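Local coordinates for fibronectin type III domain-containing protein (Simiduia agarivorans, PDB 6P2K), which probably hydrolyses beta-glucan backbones such as that of xyloglucan, as a family 74 glycoside hydrolase built on seven-bladed beta-propellers, at residues T578-S586 with R596-F607. Numbering follows the deposited sequence.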
# COMPACT_ATOMS: atom_id res chain seq x y z
N THR B 578 -35.37 16.03 14.99
CA THR B 578 -35.93 15.07 14.04
C THR B 578 -36.24 15.64 12.66
O THR B 578 -36.56 14.86 11.76
CB THR B 578 -37.22 14.45 14.59
OG1 THR B 578 -38.23 15.46 14.72
CG2 THR B 578 -36.98 13.81 15.95
N ASN B 579 -36.14 16.95 12.46
CA ASN B 579 -36.46 17.58 11.18
C ASN B 579 -35.23 18.34 10.70
O ASN B 579 -34.93 19.43 11.21
CB ASN B 579 -37.67 18.50 11.32
CG ASN B 579 -38.18 19.01 9.98
OD1 ASN B 579 -37.52 18.84 8.95
ND2 ASN B 579 -39.34 19.64 9.99
N GLU B 580 -34.52 17.78 9.72
CA GLU B 580 -33.29 18.42 9.26
C GLU B 580 -33.54 19.71 8.49
O GLU B 580 -32.58 20.41 8.18
CB GLU B 580 -32.46 17.44 8.42
CG GLU B 580 -33.03 17.08 7.06
CD GLU B 580 -32.12 16.12 6.30
OE1 GLU B 580 -32.48 14.93 6.18
OE2 GLU B 580 -31.04 16.54 5.83
N LYS B 581 -34.80 20.04 8.20
CA LYS B 581 -35.14 21.30 7.55
C LYS B 581 -35.33 22.46 8.53
O LYS B 581 -35.66 23.56 8.09
CB LYS B 581 -36.43 21.16 6.73
CG LYS B 581 -36.38 20.14 5.61
CD LYS B 581 -37.73 20.07 4.92
CE LYS B 581 -37.59 19.66 3.46
NZ LYS B 581 -37.58 18.18 3.31
N VAL B 582 -35.13 22.24 9.83
CA VAL B 582 -35.33 23.27 10.84
C VAL B 582 -34.07 23.38 11.68
O VAL B 582 -33.51 22.35 12.09
CB VAL B 582 -36.56 22.98 11.73
CG1 VAL B 582 -36.66 24.01 12.84
CG2 VAL B 582 -37.83 22.99 10.89
N VAL B 583 -33.63 24.61 11.93
CA VAL B 583 -32.44 24.87 12.74
C VAL B 583 -32.69 26.11 13.59
O VAL B 583 -33.32 27.07 13.13
CB VAL B 583 -31.18 25.03 11.85
CG1 VAL B 583 -31.29 26.26 10.97
CG2 VAL B 583 -29.93 25.09 12.71
N PHE B 584 -32.21 26.07 14.83
CA PHE B 584 -32.24 27.21 15.73
C PHE B 584 -30.81 27.63 16.05
O PHE B 584 -29.87 26.84 15.93
CB PHE B 584 -32.98 26.90 17.03
CG PHE B 584 -34.33 26.26 16.84
CD1 PHE B 584 -34.45 24.88 16.72
CD2 PHE B 584 -35.48 27.04 16.81
CE1 PHE B 584 -35.69 24.29 16.56
CE2 PHE B 584 -36.72 26.45 16.64
CZ PHE B 584 -36.83 25.08 16.51
N PHE B 585 -30.66 28.88 16.47
CA PHE B 585 -29.38 29.33 17.00
C PHE B 585 -29.60 30.58 17.83
O PHE B 585 -30.60 31.29 17.68
CB PHE B 585 -28.34 29.59 15.89
CG PHE B 585 -28.65 30.77 15.00
CD1 PHE B 585 -29.50 30.63 13.92
CD2 PHE B 585 -28.05 31.99 15.22
CE1 PHE B 585 -29.77 31.71 13.09
CE2 PHE B 585 -28.32 33.07 14.40
CZ PHE B 585 -29.18 32.93 13.33
N SER B 586 -28.66 30.83 18.74
CA SER B 586 -28.67 32.03 19.57
C SER B 586 -27.78 33.08 18.92
O SER B 586 -26.58 32.85 18.74
CB SER B 586 -28.20 31.71 20.99
OG SER B 586 -26.98 30.98 20.97
N ARG B 596 -34.81 31.10 14.28
CA ARG B 596 -35.25 29.82 13.73
C ARG B 596 -35.25 29.90 12.21
O ARG B 596 -35.83 30.82 11.64
CB ARG B 596 -36.63 29.44 14.24
CG ARG B 596 -37.22 28.19 13.60
CD ARG B 596 -38.69 28.08 13.96
NE ARG B 596 -39.32 26.86 13.47
CZ ARG B 596 -39.88 26.73 12.26
NH1 ARG B 596 -39.88 27.75 11.41
NH2 ARG B 596 -40.44 25.58 11.91
N GLY B 597 -34.60 28.93 11.57
CA GLY B 597 -34.56 28.84 10.12
C GLY B 597 -35.30 27.60 9.66
O GLY B 597 -35.22 26.54 10.29
N GLU B 598 -36.04 27.74 8.56
CA GLU B 598 -36.83 26.65 8.00
C GLU B 598 -36.56 26.56 6.51
O GLU B 598 -36.77 27.53 5.77
CB GLU B 598 -38.32 26.87 8.27
CG GLU B 598 -39.20 25.73 7.80
CD GLU B 598 -40.68 26.01 8.01
OE1 GLU B 598 -41.35 26.46 7.06
OE2 GLU B 598 -41.16 25.78 9.14
N GLN B 599 -36.11 25.39 6.06
CA GLN B 599 -35.89 25.15 4.64
C GLN B 599 -37.22 24.87 3.95
O GLN B 599 -38.05 24.13 4.46
CB GLN B 599 -34.94 23.97 4.45
CG GLN B 599 -34.53 23.73 3.01
CD GLN B 599 -33.42 22.70 2.89
OE1 GLN B 599 -33.39 21.72 3.64
NE2 GLN B 599 -32.50 22.92 1.96
N GLN B 600 -37.40 25.49 2.78
CA GLN B 600 -38.64 25.38 2.03
C GLN B 600 -38.54 24.28 0.98
O GLN B 600 -37.55 23.54 0.91
CB GLN B 600 -38.99 26.73 1.39
CG GLN B 600 -38.99 27.90 2.35
CD GLN B 600 -39.96 27.71 3.50
OE1 GLN B 600 -39.63 28.00 4.65
NE2 GLN B 600 -41.15 27.21 3.20
N ASN B 601 -39.57 24.16 0.15
CA ASN B 601 -39.58 23.16 -0.92
C ASN B 601 -38.49 23.44 -1.95
O ASN B 601 -37.72 22.55 -2.31
CB ASN B 601 -40.95 23.12 -1.58
CG ASN B 601 -42.00 22.42 -0.74
OD1 ASN B 601 -41.73 21.37 -0.16
ND2 ASN B 601 -43.19 23.00 -0.66
N ASP B 602 -38.42 24.69 -2.42
CA ASP B 602 -37.44 25.08 -3.43
C ASP B 602 -36.00 24.94 -2.96
O ASP B 602 -35.09 25.13 -3.77
CB ASP B 602 -37.70 26.51 -3.88
CG ASP B 602 -37.78 27.49 -2.72
OD1 ASP B 602 -37.54 27.06 -1.56
OD2 ASP B 602 -38.08 28.68 -2.95
N GLY B 603 -35.77 24.63 -1.69
CA GLY B 603 -34.43 24.58 -1.14
C GLY B 603 -33.97 25.85 -0.47
O GLY B 603 -32.93 25.83 0.20
N SER B 604 -34.70 26.95 -0.62
CA SER B 604 -34.35 28.18 0.07
C SER B 604 -34.76 28.09 1.54
O SER B 604 -35.55 27.24 1.94
CB SER B 604 -35.03 29.38 -0.59
OG SER B 604 -36.44 29.33 -0.44
N TRP B 605 -34.19 29.00 2.34
CA TRP B 605 -34.43 29.05 3.77
C TRP B 605 -35.06 30.38 4.15
O TRP B 605 -34.72 31.42 3.57
CB TRP B 605 -33.13 28.86 4.56
CG TRP B 605 -32.50 27.51 4.44
CD1 TRP B 605 -31.86 26.99 3.35
CD2 TRP B 605 -32.44 26.50 5.46
NE1 TRP B 605 -31.41 25.72 3.63
CE2 TRP B 605 -31.75 25.40 4.91
CE3 TRP B 605 -32.91 26.42 6.77
CZ2 TRP B 605 -31.52 24.23 5.64
CZ3 TRP B 605 -32.68 25.26 7.50
CH2 TRP B 605 -31.99 24.18 6.93
N THR B 606 -35.97 30.35 5.12
CA THR B 606 -36.49 31.57 5.73
C THR B 606 -36.16 31.53 7.22
O THR B 606 -36.44 30.54 7.90
CB THR B 606 -38.01 31.70 5.53
OG1 THR B 606 -38.68 30.56 6.07
CG2 THR B 606 -38.33 31.83 4.04
N PHE B 607 -35.55 32.61 7.71
CA PHE B 607 -35.12 32.72 9.10
C PHE B 607 -35.88 33.85 9.78
O PHE B 607 -36.20 34.87 9.15
CB PHE B 607 -33.62 32.99 9.21
CG PHE B 607 -32.77 31.76 9.07
CD1 PHE B 607 -32.59 31.15 7.84
CD2 PHE B 607 -32.13 31.22 10.18
CE1 PHE B 607 -31.81 30.02 7.71
CE2 PHE B 607 -31.34 30.09 10.06
CZ PHE B 607 -31.18 29.49 8.82
O HOH W 1 -31.78 20.81 5.52
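Phe607, on strand 605-615, reaches over strand 593-599 to Phe585 and Val583 on strand 582-588, and one face of its ring lies over Gly597, whose CA stands 3.3 Å above the ring plane, over its centre. Phe607 CD2 sits in the plane of the Phe585 ring, at its edge, 3.8 Å from Phe585 CE1. Trp605 takes Gln599 CB on one face, while its CZ3 meets Val583 CG1 at 3.9 Å. Having no side chain, Gly597 lets the Phe607 ring lie flat against its backbone. Met533 and Ile557 of the preceding blade continue this apolar layer.

On the other face of the sheet, Arg596 runs beside Phe584, its CG anti to the backbone N (chi1 174°) and 3.5 Å from Phe584 CE2. NH1 and NH2 both grip Glu598 OE2, the shorter and straighter bond being NH2 to OE2 at 2.9 Å, and Arg596 NE pairs with Glu656. A leucine in place of Arg596 would probably leave Glu598 and Glu656 without their shared positive mate.

Between these faces, Gly597 N donates almost straight to Val583 O (2.7 Å), and Val583 N answers to Gly597 O; Gln599 N reaches Lys581 O. A water donates to both Glu580 O and Gln599 OE1. The chemistry is thus divided: aromatic packing binds this propeller blade to its neighbour, while one arginine, set between two carboxylates, probably balances charge on the opposite face.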